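Local coordinates for HMG box-containing protein 1 (Homo sapiens, PDB 3QVE) that represses transcription by binding promoter DNA of its target genes, regulating the cell cycle and Wnt signalling, and is represented here by its AXH domain, at residues Trp9-Lys22 with Glu85-Phe99. Sequence-based numbering, arbitrary orientation.
Sequences WHCFLKGTRLCFHK and EDGLLTVECKLDHPF. With EDO (1,2-ethanediol), chain H; EDO (1,2-ethanediol), chain F.
With CG anti to the backbone N (chi1 171°) and chi2 near 63°, Leu-89 points CD1 squarely at one face of the Phe-20 ring, 3.8 Å from its centroid, and CD2 at the ring edge of Trp-9. His-97 takes a similar first torsion (chi1 -158°), which sends its ring into the loop ahead of strand 17-20. There NE2 accepts the backbone N-H of Leu-13 at 3.0 Å, nearly straight though tilted from the ring plane, and Leu-13 CG lies over the imidazole face. On the other ring nitrogen, ND1 donates to Pro-98 O in a more bent bond, and the two bonds together hold the ring's rotation. Val-91 CG1 comes up off-centre against Phe-12 and also touches Leu-18 CD2 at 3.7 Å.

Leu-18, Phe-20, Leu-89 and Val-91 share one face of strands 17-20 and 89-94, antiparallel neighbours in the AXH domain's sheet, with Arg-17/Glu-92 and Cys-19/Thr-90 the hydrogen-bonded pairs. Past the strand end, Leu-88 CB packs over one face of the His-21 ring, whose NE2 meets Thr-90 OG1 at the edge, 2.7 Å away, in a hydrogen bond; that hydroxyl also bonds Thr-78 of the next strand. Water 2 joins Gly-15 O, Glu-92 OE2 and Lys-94 NZ.

With NE2 accepting and ND1 donating, the buried His-97 is probably neutral, the ND1-H tautomer, tying the loop to the chain after strand 89-94.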
loop_
_atom_site.group_PDB
_atom_site.type_symbol
_atom_site.label_atom_id
_atom_site.label_comp_id
_atom_site.label_asym_id
_atom_site.label_seq_id
_atom_site.Cartn_x
_atom_site.Cartn_y
_atom_site.Cartn_z
ATOM N N TRP A 9 0.414 7.327 -4.971
ATOM C CA TRP A 9 -0.759 6.744 -5.626
ATOM C C TRP A 9 -1.461 5.854 -4.597
ATOM O O TRP A 9 -0.796 5.060 -3.916
ATOM C CB TRP A 9 -0.368 5.893 -6.857
ATOM C CG TRP A 9 -1.545 5.200 -7.376
ATOM C CD1 TRP A 9 -2.556 5.763 -8.147
ATOM C CD2 TRP A 9 -1.939 3.839 -7.134
ATOM N NE1 TRP A 9 -3.515 4.831 -8.390
ATOM C CE2 TRP A 9 -3.187 3.654 -7.771
ATOM C CE3 TRP A 9 -1.359 2.767 -6.462
ATOM C CZ2 TRP A 9 -3.843 2.439 -7.779
ATOM C CZ3 TRP A 9 -2.030 1.537 -6.454
ATOM C CH2 TRP A 9 -3.253 1.391 -7.105
ATOM N N HIS A 10 -2.777 6.006 -4.469
ATOM C CA HIS A 10 -3.560 5.306 -3.447
ATOM C C HIS A 10 -2.917 5.632 -2.092
ATOM O O HIS A 10 -2.538 6.777 -1.882
ATOM C CB HIS A 10 -3.611 3.810 -3.731
ATOM C CG HIS A 10 -4.682 3.063 -3.001
ATOM N ND1 HIS A 10 -4.579 2.677 -1.671
ATOM C CD2 HIS A 10 -5.874 2.586 -3.439
ATOM C CE1 HIS A 10 -5.660 2.004 -1.336
ATOM N NE2 HIS A 10 -6.455 1.929 -2.390
ATOM N N CYS A 11 -2.738 4.658 -1.197
ATOM C CA CYS A 11 -2.094 4.917 0.107
ATOM C C CYS A 11 -0.565 4.776 0.071
ATOM O O CYS A 11 0.084 4.848 1.097
ATOM C CB CYS A 11 -2.623 3.919 1.138
ATOM S SG CYS A 11 -2.151 2.208 0.876
ATOM N N PHE A 12 0.016 4.555 -1.102
ATOM C CA PHE A 12 1.429 4.173 -1.237
ATOM C C PHE A 12 2.427 5.326 -1.306
ATOM O O PHE A 12 2.268 6.292 -2.065
ATOM C CB PHE A 12 1.596 3.182 -2.400
ATOM C CG PHE A 12 0.809 1.930 -2.176
ATOM C CD1 PHE A 12 1.198 1.029 -1.194
ATOM C CD2 PHE A 12 -0.320 1.666 -2.907
ATOM C CE1 PHE A 12 0.473 -0.070 -0.952
ATOM C CE2 PHE A 12 -1.036 0.535 -2.718
ATOM C CZ PHE A 12 -0.674 -0.333 -1.722
ATOM N N LEU A 13 3.479 5.200 -0.493
ATOM C CA LEU A 13 4.529 6.205 -0.406
ATOM C C LEU A 13 5.624 5.993 -1.460
ATOM O O LEU A 13 5.756 4.910 -2.080
ATOM C CB LEU A 13 5.140 6.192 1.000
ATOM C CG LEU A 13 4.162 6.391 2.168
ATOM C CD1 LEU A 13 4.862 6.668 3.491
ATOM C CD2 LEU A 13 3.183 7.457 1.891
ATOM N N LYS A 14 6.422 7.048 -1.625
ATOM C CA LYS A 14 7.567 7.047 -2.502
ATOM C C LYS A 14 8.445 5.837 -2.218
ATOM O O LYS A 14 8.686 5.486 -1.050
ATOM C CB LYS A 14 8.352 8.314 -2.257
ATOM C CG LYS A 14 9.670 8.429 -3.059
ATOM C CD LYS A 14 10.226 9.814 -2.893
ATOM C CE LYS A 14 11.560 9.992 -3.625
ATOM N NZ LYS A 14 11.424 9.891 -5.095
ATOM N N GLY A 15 8.885 5.170 -3.277
ATOM C CA GLY A 15 9.769 4.005 -3.130
ATOM C C GLY A 15 9.008 2.702 -3.240
ATOM O O GLY A 15 9.619 1.647 -3.379
ATOM N N THR A 16 7.685 2.763 -3.197
ATOM C CA THR A 16 6.851 1.574 -3.408
ATOM C C THR A 16 6.908 1.147 -4.873
ATOM O O THR A 16 6.977 1.988 -5.781
ATOM C CB THR A 16 5.369 1.832 -2.977
ATOM O OG1 THR A 16 5.335 2.313 -1.619
ATOM C CG2 THR A 16 4.521 0.546 -3.073
ATOM N N ARG A 17 6.861 -0.170 -5.089
ATOM C CA ARG A 17 6.817 -0.775 -6.417
ATOM C C ARG A 17 5.533 -1.584 -6.481
ATOM O O ARG A 17 5.151 -2.248 -5.497
ATOM C CB ARG A 17 8.071 -1.671 -6.662
ATOM C CG ARG A 17 9.379 -0.893 -6.596
ATOM C CD ARG A 17 10.651 -1.700 -6.865
ATOM N NE ARG A 17 10.642 -2.257 -8.209
ATOM C CZ ARG A 17 10.761 -1.536 -9.318
ATOM N NH1 ARG A 17 10.872 -0.211 -9.265
ATOM N NH2 ARG A 17 10.765 -2.148 -10.485
ATOM N N LEU A 18 4.883 -1.530 -7.641
ATOM C CA LEU A 18 3.562 -2.105 -7.848
ATOM C C LEU A 18 3.621 -3.227 -8.878
ATOM O O LEU A 18 4.344 -3.128 -9.868
ATOM C CB LEU A 18 2.634 -1.052 -8.432
ATOM C CG LEU A 18 2.493 0.209 -7.573
ATOM C CD1 LEU A 18 1.555 1.143 -8.298
ATOM C CD2 LEU A 18 2.037 -0.117 -6.117
ATOM N N CYS A 19 2.827 -4.268 -8.667
ATOM C CA CYS A 19 2.681 -5.337 -9.657
ATOM C C CYS A 19 1.235 -5.789 -9.696
ATOM O O CYS A 19 0.791 -6.554 -8.872
ATOM C CB CYS A 19 3.624 -6.485 -9.330
ATOM S SG CYS A 19 3.611 -7.743 -10.672
ATOM N N PHE A 20 0.487 -5.254 -10.662
ATOM C CA PHE A 20 -0.903 -5.579 -10.843
ATOM C C PHE A 20 -1.021 -6.975 -11.449
ATOM O O PHE A 20 -0.301 -7.319 -12.379
ATOM C CB PHE A 20 -1.559 -4.550 -11.764
ATOM C CG PHE A 20 -1.764 -3.234 -11.126
ATOM C CD1 PHE A 20 -2.924 -2.995 -10.395
ATOM C CD2 PHE A 20 -0.803 -2.244 -11.191
ATOM C CE1 PHE A 20 -3.122 -1.796 -9.774
ATOM C CE2 PHE A 20 -0.999 -1.043 -10.562
ATOM C CZ PHE A 20 -2.170 -0.806 -9.866
ATOM N N HIS A 21 -1.886 -7.805 -10.898
ATOM C CA HIS A 21 -2.019 -9.159 -11.421
ATOM C C HIS A 21 -2.847 -9.187 -12.714
ATOM O O HIS A 21 -2.713 -10.106 -13.503
ATOM C CB HIS A 21 -2.668 -10.086 -10.374
ATOM C CG HIS A 21 -1.820 -10.356 -9.168
ATOM N ND1 HIS A 21 -1.914 -11.531 -8.451
ATOM C CD2 HIS A 21 -0.886 -9.599 -8.534
ATOM C CE1 HIS A 21 -1.058 -11.497 -7.441
ATOM N NE2 HIS A 21 -0.420 -10.338 -7.472
ATOM N N LYS A 22 -3.724 -8.203 -12.924
ATOM C CA LYS A 22 -4.530 -8.150 -14.140
ATOM C C LYS A 22 -4.263 -6.860 -14.870
ATOM O O LYS A 22 -3.676 -5.931 -14.325
ATOM C CB LYS A 22 -6.029 -8.249 -13.845
ATOM C CG LYS A 22 -6.444 -9.577 -13.178
ATOM C CD LYS A 22 -6.982 -10.618 -14.105
ATOM C CE LYS A 22 -7.360 -11.903 -13.340
ATOM N NZ LYS A 22 -8.593 -11.694 -12.507
ATOM N N GLU A 85 -12.558 -8.742 -11.288
ATOM C CA GLU A 85 -12.143 -8.264 -12.610
ATOM C C GLU A 85 -10.985 -7.282 -12.507
ATOM O O GLU A 85 -10.173 -7.211 -13.417
ATOM C CB GLU A 85 -13.317 -7.636 -13.416
ATOM C CG GLU A 85 -14.626 -7.337 -12.622
ATOM C CD GLU A 85 -15.335 -8.627 -12.128
ATOM O OE1 GLU A 85 -15.581 -8.774 -10.895
ATOM O OE2 GLU A 85 -15.601 -9.509 -12.990
ATOM N N ASP A 86 -10.914 -6.522 -11.408
ATOM C CA ASP A 86 -9.790 -5.602 -11.188
ATOM C C ASP A 86 -8.468 -6.328 -10.886
ATOM O O ASP A 86 -7.375 -5.828 -11.233
ATOM C CB ASP A 86 -10.122 -4.626 -10.046
ATOM C CG ASP A 86 -11.131 -3.583 -10.476
ATOM O OD1 ASP A 86 -11.480 -3.596 -11.648
ATOM O OD2 ASP A 86 -11.572 -2.766 -9.671
ATOM N N GLY A 87 -8.576 -7.497 -10.260
ATOM C CA GLY A 87 -7.427 -8.331 -9.950
ATOM C C GLY A 87 -6.689 -7.895 -8.693
ATOM O O GLY A 87 -6.856 -6.754 -8.194
ATOM N N LEU A 88 -5.865 -8.813 -8.188
ATOM C CA LEU A 88 -5.012 -8.546 -7.032
ATOM C C LEU A 88 -3.885 -7.592 -7.375
ATOM O O LEU A 88 -3.559 -7.348 -8.561
ATOM C CB LEU A 88 -4.460 -9.857 -6.491
ATOM C CG LEU A 88 -5.519 -10.927 -6.134
ATOM C CD1 LEU A 88 -4.839 -12.173 -5.543
ATOM C CD2 LEU A 88 -6.602 -10.372 -5.187
ATOM N N LEU A 89 -3.283 -7.043 -6.332
ATOM C CA LEU A 89 -2.092 -6.179 -6.460
ATOM C C LEU A 89 -1.054 -6.663 -5.502
ATOM O O LEU A 89 -1.369 -6.817 -4.318
ATOM C CB LEU A 89 -2.439 -4.742 -6.074
ATOM C CG LEU A 89 -1.310 -3.697 -5.933
ATOM C CD1 LEU A 89 -0.602 -3.479 -7.235
ATOM C CD2 LEU A 89 -1.866 -2.384 -5.396
ATOM N N THR A 90 0.177 -6.858 -5.980
ATOM C CA THR A 90 1.310 -7.131 -5.094
ATOM C C THR A 90 2.196 -5.890 -5.109
ATOM O O THR A 90 2.381 -5.269 -6.155
ATOM C CB THR A 90 2.089 -8.392 -5.525
ATOM O OG1 THR A 90 1.168 -9.493 -5.497
ATOM C CG2 THR A 90 3.263 -8.705 -4.548
ATOM N N VAL A 91 2.705 -5.506 -3.942
ATOM C CA VAL A 91 3.572 -4.354 -3.836
ATOM C C VAL A 91 4.826 -4.739 -3.091
ATOM O O VAL A 91 4.832 -5.702 -2.312
ATOM C CB VAL A 91 2.900 -3.132 -3.094
ATOM C CG1 VAL A 91 1.528 -2.819 -3.674
ATOM C CG2 VAL A 91 2.809 -3.360 -1.627
ATOM N N GLU A 92 5.891 -3.988 -3.346
ATOM C CA GLU A 92 7.073 -3.982 -2.501
ATOM C C GLU A 92 7.108 -2.640 -1.800
ATOM O O GLU A 92 6.966 -1.614 -2.452
ATOM C CB GLU A 92 8.316 -4.136 -3.345
ATOM C CG GLU A 92 9.601 -4.274 -2.581
ATOM C CD GLU A 92 10.795 -3.869 -3.411
ATOM O OE1 GLU A 92 11.419 -4.796 -3.981
ATOM O OE2 GLU A 92 11.107 -2.645 -3.498
ATOM N N CYS A 93 7.252 -2.618 -0.481
ATOM C CA CYS A 93 7.291 -1.334 0.218
ATOM C C CYS A 93 8.312 -1.384 1.342
ATOM O O CYS A 93 8.793 -2.438 1.714
ATOM C CB CYS A 93 5.903 -0.993 0.713
ATOM S SG CYS A 93 5.373 -2.012 1.999
ATOM N N LYS A 94 8.670 -0.226 1.875
ATOM C CA LYS A 94 9.610 -0.169 2.991
ATOM C C LYS A 94 8.978 -0.732 4.277
ATOM O O LYS A 94 7.763 -0.720 4.422
ATOM C CB LYS A 94 10.091 1.264 3.216
ATOM C CG LYS A 94 10.702 1.943 2.010
ATOM C CD LYS A 94 11.854 1.145 1.399
ATOM C CE LYS A 94 12.428 1.799 0.124
ATOM N NZ LYS A 94 12.248 0.945 -1.053
ATOM N N LEU A 95 9.813 -1.212 5.197
ATOM C CA LEU A 95 9.336 -1.837 6.439
ATOM C C LEU A 95 8.531 -0.882 7.288
ATOM O O LEU A 95 7.663 -1.316 8.016
ATOM C CB LEU A 95 10.498 -2.357 7.275
ATOM C CG LEU A 95 11.488 -3.380 6.739
ATOM C CD1 LEU A 95 12.428 -3.958 7.867
ATOM C CD2 LEU A 95 10.781 -4.501 6.051
ATOM N N ASP A 96 8.809 0.416 7.161
ATOM C CA ASP A 96 8.156 1.445 7.951
ATOM C C ASP A 96 6.895 2.042 7.271
ATOM O O ASP A 96 6.329 3.012 7.781
ATOM C CB ASP A 96 9.156 2.590 8.198
ATOM C CG ASP A 96 9.694 3.142 6.913
ATOM O OD1 ASP A 96 8.889 3.421 6.007
ATOM O OD2 ASP A 96 10.917 3.257 6.799
ATOM N N HIS A 97 6.447 1.464 6.161
ATOM C CA HIS A 97 5.247 1.953 5.446
ATOM C C HIS A 97 4.016 1.870 6.381
ATOM O O HIS A 97 3.698 0.809 6.906
ATOM C CB HIS A 97 4.988 1.140 4.162
ATOM C CG HIS A 97 4.161 1.851 3.147
ATOM N ND1 HIS A 97 2.841 2.178 3.360
ATOM C CD2 HIS A 97 4.479 2.339 1.922
ATOM C CE1 HIS A 97 2.374 2.833 2.306
ATOM N NE2 HIS A 97 3.343 2.933 1.415
ATOM N N PRO A 98 3.337 3.005 6.609
ATOM C CA PRO A 98 2.108 3.022 7.416
ATOM C C PRO A 98 0.857 2.749 6.586
ATOM O O PRO A 98 0.848 3.003 5.374
ATOM C CB PRO A 98 2.070 4.446 7.929
ATOM C CG PRO A 98 2.657 5.253 6.803
ATOM C CD PRO A 98 3.710 4.352 6.168
ATOM N N PHE A 99 -0.162 2.182 7.220
ATOM C CA PHE A 99 -1.422 1.881 6.545
ATOM C C PHE A 99 -2.529 2.364 7.455
ATOM O O PHE A 99 -2.418 2.211 8.670
ATOM C CB PHE A 99 -1.564 0.392 6.290
ATOM C CG PHE A 99 -0.534 -0.139 5.365
ATOM C CD1 PHE A 99 -0.671 0.033 3.983
ATOM C CD2 PHE A 99 0.641 -0.697 5.873
ATOM C CE1 PHE A 99 0.285 -0.433 3.107
ATOM C CE2 PHE A 99 1.600 -1.141 5.014
ATOM C CZ PHE A 99 1.424 -1.011 3.615
HETATM C C1 EDO H . -6.650 -4.036 -14.093
HETATM O O1 EDO H . -7.322 -3.484 -12.947
HETATM C C2 EDO H . -7.568 -4.963 -14.908
HETATM O O2 EDO H . -8.524 -4.234 -15.686
HETATM C C1 EDO F . 10.300 -6.355 -7.141
HETATM O O1 EDO F . 10.699 -5.198 -7.890
HETATM C C2 EDO F . 11.336 -7.472 -7.247
HETATM O O2 EDO F . 10.690 -8.698 -6.892
HETATM O O HOH W 1 -0.922 4.074 3.788
HETATM O O HOH W 2 10.429 -0.613 -1.845
HETATM O O HOH W 3 12.184 1.397 -4.517
HETATM O O HOH W 4 7.607 2.039 0.227
HETATM O O HOH W 5 -4.663 -6.329 -10.926
#